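Local coordinates for cytochrome c (Pseudomonas aeruginosa, PDB 6RTE), which oxidises dihydro-heme d1 to heme d1 in the last step of heme d1 biosynthesis, with a covalently bound heme c that probably takes up the electrons, at residues A[44-49]-A[90-95]. Sequence-based numbering, arbitrary orientation.
Sequences RQHCQA and AGFAGQ. With HEC (heme c), chain C.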
loop_
_atom_site.group_PDB
_atom_site.type_symbol
_atom_site.label_atom_id
_atom_site.label_comp_id
_atom_site.label_asym_id
_atom_site.label_seq_id
_atom_site.Cartn_x
_atom_site.Cartn_y
_atom_site.Cartn_z
ATOM N N ARG A 44 24.420 -9.316 -18.809
ATOM C CA ARG A 44 24.751 -10.714 -18.545
ATOM C C ARG A 44 26.045 -10.838 -17.748
ATOM O O ARG A 44 26.110 -11.569 -16.754
ATOM C CB ARG A 44 24.857 -11.488 -19.857
ATOM C CG ARG A 44 23.534 -12.024 -20.373
ATOM C CD ARG A 44 23.747 -13.072 -21.453
ATOM N NE ARG A 44 24.236 -12.479 -22.695
ATOM C CZ ARG A 44 23.457 -12.058 -23.687
ATOM N NH1 ARG A 44 22.136 -12.163 -23.597
ATOM N NH2 ARG A 44 24.000 -11.531 -24.775
ATOM N N GLN A 45 27.088 -10.113 -18.164
ATOM C CA GLN A 45 28.391 -10.263 -17.526
ATOM C C GLN A 45 28.374 -9.777 -16.082
ATOM O O GLN A 45 28.922 -10.445 -15.196
ATOM C CB GLN A 45 29.454 -9.511 -18.331
ATOM C CG GLN A 45 30.825 -9.438 -17.661
ATOM C CD GLN A 45 31.440 -10.805 -17.418
ATOM O OE1 GLN A 45 31.070 -11.790 -18.060
ATOM N NE2 GLN A 45 32.386 -10.871 -16.485
ATOM N N HIS A 46 27.756 -8.619 -15.821
ATOM C CA HIS A 46 27.929 -7.939 -14.546
ATOM C C HIS A 46 26.708 -7.958 -13.634
ATOM O O HIS A 46 26.861 -7.736 -12.430
ATOM C CB HIS A 46 28.311 -6.466 -14.774
ATOM C CG HIS A 46 29.581 -6.284 -15.542
ATOM N ND1 HIS A 46 30.811 -6.177 -14.929
ATOM C CD2 HIS A 46 29.812 -6.186 -16.872
ATOM C CE1 HIS A 46 31.744 -6.023 -15.850
ATOM N NE2 HIS A 46 31.164 -6.026 -17.036
ATOM N N CYS A 47 25.522 -8.198 -14.167
ATOM C CA CYS A 47 24.291 -7.928 -13.425
ATOM C C CYS A 47 23.392 -9.142 -13.279
ATOM O O CYS A 47 22.780 -9.323 -12.223
ATOM C CB CYS A 47 23.511 -6.809 -14.130
ATOM S SG CYS A 47 24.558 -5.434 -14.719
ATOM N N GLN A 48 23.305 -9.979 -14.315
ATOM C CA GLN A 48 22.350 -11.076 -14.327
ATOM C C GLN A 48 22.509 -12.002 -13.129
ATOM O O GLN A 48 21.540 -12.665 -12.733
ATOM C CB GLN A 48 22.495 -11.864 -15.626
ATOM C CG GLN A 48 21.788 -13.200 -15.614
ATOM C CD GLN A 48 21.459 -13.683 -17.005
ATOM O OE1 GLN A 48 21.470 -12.907 -17.961
ATOM N NE2 GLN A 48 21.158 -14.970 -17.130
ATOM N N ALA A 49 23.707 -12.061 -12.539
ATOM C CA ALA A 49 23.948 -12.964 -11.419
ATOM C C ALA A 49 22.941 -12.737 -10.299
ATOM O O ALA A 49 22.464 -13.694 -9.678
ATOM C CB ALA A 49 25.372 -12.782 -10.888
ATOM N N ALA A 90 26.757 -2.916 -4.818
ATOM C CA ALA A 90 28.004 -2.171 -4.834
ATOM C C ALA A 90 28.159 -1.418 -6.153
ATOM O O ALA A 90 27.477 -1.693 -7.143
ATOM C CB ALA A 90 29.192 -3.107 -4.620
ATOM N N GLY A 91 29.081 -0.455 -6.153
ATOM C CA GLY A 91 29.320 0.336 -7.339
ATOM C C GLY A 91 30.205 -0.381 -8.345
ATOM O O GLY A 91 31.012 -1.248 -8.006
ATOM N N PHE A 92 30.043 0.002 -9.612
ATOM C CA PHE A 92 30.789 -0.592 -10.709
ATOM C C PHE A 92 31.621 0.443 -11.456
ATOM O O PHE A 92 32.124 0.150 -12.549
ATOM C CB PHE A 92 29.834 -1.295 -11.681
ATOM C CG PHE A 92 29.233 -2.561 -11.134
ATOM C CD1 PHE A 92 28.114 -2.520 -10.318
ATOM C CD2 PHE A 92 29.783 -3.792 -11.446
ATOM C CE1 PHE A 92 27.562 -3.680 -9.813
ATOM C CE2 PHE A 92 29.233 -4.961 -10.949
ATOM C CZ PHE A 92 28.122 -4.905 -10.132
ATOM N N ALA A 93 31.767 1.648 -10.903
ATOM C CA ALA A 93 32.547 2.689 -11.568
ATOM C C ALA A 93 33.919 2.170 -11.983
ATOM O O ALA A 93 34.432 2.526 -13.053
ATOM C CB ALA A 93 32.690 3.900 -10.645
ATOM N N GLY A 94 34.527 1.326 -11.150
ATOM C CA GLY A 94 35.838 0.784 -11.457
ATOM C C GLY A 94 35.846 -0.272 -12.541
ATOM O O GLY A 94 36.922 -0.585 -13.062
ATOM N N GLN A 95 34.682 -0.820 -12.897
ATOM C CA GLN A 95 34.601 -1.878 -13.895
ATOM C C GLN A 95 34.090 -1.404 -15.250
ATOM O O GLN A 95 34.342 -2.080 -16.253
ATOM C CB GLN A 95 33.683 -3.011 -13.408
ATOM C CG GLN A 95 34.228 -3.820 -12.243
ATOM C CD GLN A 95 33.868 -3.226 -10.894
ATOM O OE1 GLN A 95 34.191 -2.073 -10.601
ATOM N NE2 GLN A 95 33.193 -4.012 -10.065
HETATM FE FE HEC C . 22.077 -4.278 -8.528
HETATM C CHA HEC C . 19.839 -2.612 -6.640
HETATM C CHB HEC C . 21.437 -2.193 -11.196
HETATM C CHC HEC C . 24.643 -5.772 -10.360
HETATM C CHD HEC C . 22.394 -6.689 -6.189
HETATM N NA HEC C . 20.891 -2.711 -8.867
HETATM C C1A HEC C . 20.033 -2.182 -7.932
HETATM C C2A HEC C . 19.343 -1.084 -8.502
HETATM C C3A HEC C . 19.792 -0.962 -9.775
HETATM C C4A HEC C . 20.751 -1.978 -10.011
HETATM C CMA HEC C . 19.332 0.067 -10.764
HETATM C CAA HEC C . 18.304 -0.220 -7.821
HETATM C CBA HEC C . 16.928 -0.884 -8.000
HETATM C CGA HEC C . 15.771 -0.218 -7.298
HETATM O O1A HEC C . 14.650 -0.786 -7.285
HETATM O O2A HEC C . 15.904 0.871 -6.728
HETATM N NB HEC C . 22.887 -4.021 -10.447
HETATM C C1B HEC C . 22.472 -3.133 -11.344
HETATM C C2B HEC C . 23.250 -3.259 -12.532
HETATM C C3B HEC C . 24.168 -4.251 -12.326
HETATM C C4B HEC C . 23.908 -4.735 -10.952
HETATM C CMB HEC C . 23.080 -2.432 -13.773
HETATM C CAB HEC C . 25.262 -4.802 -13.177
HETATM C CBB HEC C . 25.963 -3.658 -13.908
HETATM N NC HEC C . 23.326 -5.939 -8.327
HETATM C C1C HEC C . 24.291 -6.388 -9.163
HETATM C C2C HEC C . 24.862 -7.553 -8.608
HETATM C C3C HEC C . 24.228 -7.811 -7.401
HETATM C C4C HEC C . 23.246 -6.787 -7.252
HETATM C CMC HEC C . 25.968 -8.326 -9.262
HETATM C CAC HEC C . 24.374 -8.901 -6.413
HETATM C CBC HEC C . 25.650 -9.031 -5.590
HETATM N ND HEC C . 21.305 -4.580 -6.821
HETATM C C1D HEC C . 21.540 -5.607 -6.002
HETATM C C2D HEC C . 20.746 -5.477 -4.772
HETATM C C3D HEC C . 20.039 -4.349 -4.884
HETATM C C4D HEC C . 20.396 -3.798 -6.196
HETATM C CMD HEC C . 20.736 -6.431 -3.606
HETATM C CAD HEC C . 19.061 -3.792 -3.880
HETATM C CBD HEC C . 19.766 -2.900 -2.854
HETATM C CGD HEC C . 18.817 -2.311 -1.835
HETATM O O1D HEC C . 18.512 -2.974 -0.832
HETATM O O2D HEC C . 18.337 -1.177 -1.969
#
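His46 meets Phe92 and Gln95 in a small van der Waals contact at the surface, beside the heme c edge, where the end of helix 38-46 faces the loop between helices 73-82 and 98-109. Its modest extent is measured by 136 Å² of buried surface, and no hydrogen bond crosses between the segments. His46 CB lies 4.2 Å from Phe92 CE2, and the carbonyl His46 O approaches Phe92 CZ obliquely at 3.9 Å. Farther out, His46 CE1 rests against Gln95 CB at 4.3 Å. Cys47, the first cysteine of the CXXCH motif of c-type cytochromes, is joined to the porphyrin by a thioether, its SG 1.8 Å from CAB of the heme. This vinyl-derived group lies between the segments: its CAB is 3.8 Å from His46 CB and also stands over one face of the Phe92 ring. With CG anti to its own carbonyl carbon (chi1 -71°), Phe92 directs its ring toward the heme edge, placing CZ 3.6 Å from the meso carbon CHC. Residues 92-95 form a type I beta-turn, closed by Gln95 N donating to Phe92 O at 2.8 Å, and backbone hydrogen bonds pair Phe92 with Ile80 and Ala93 with Leu81 of helix 73-82.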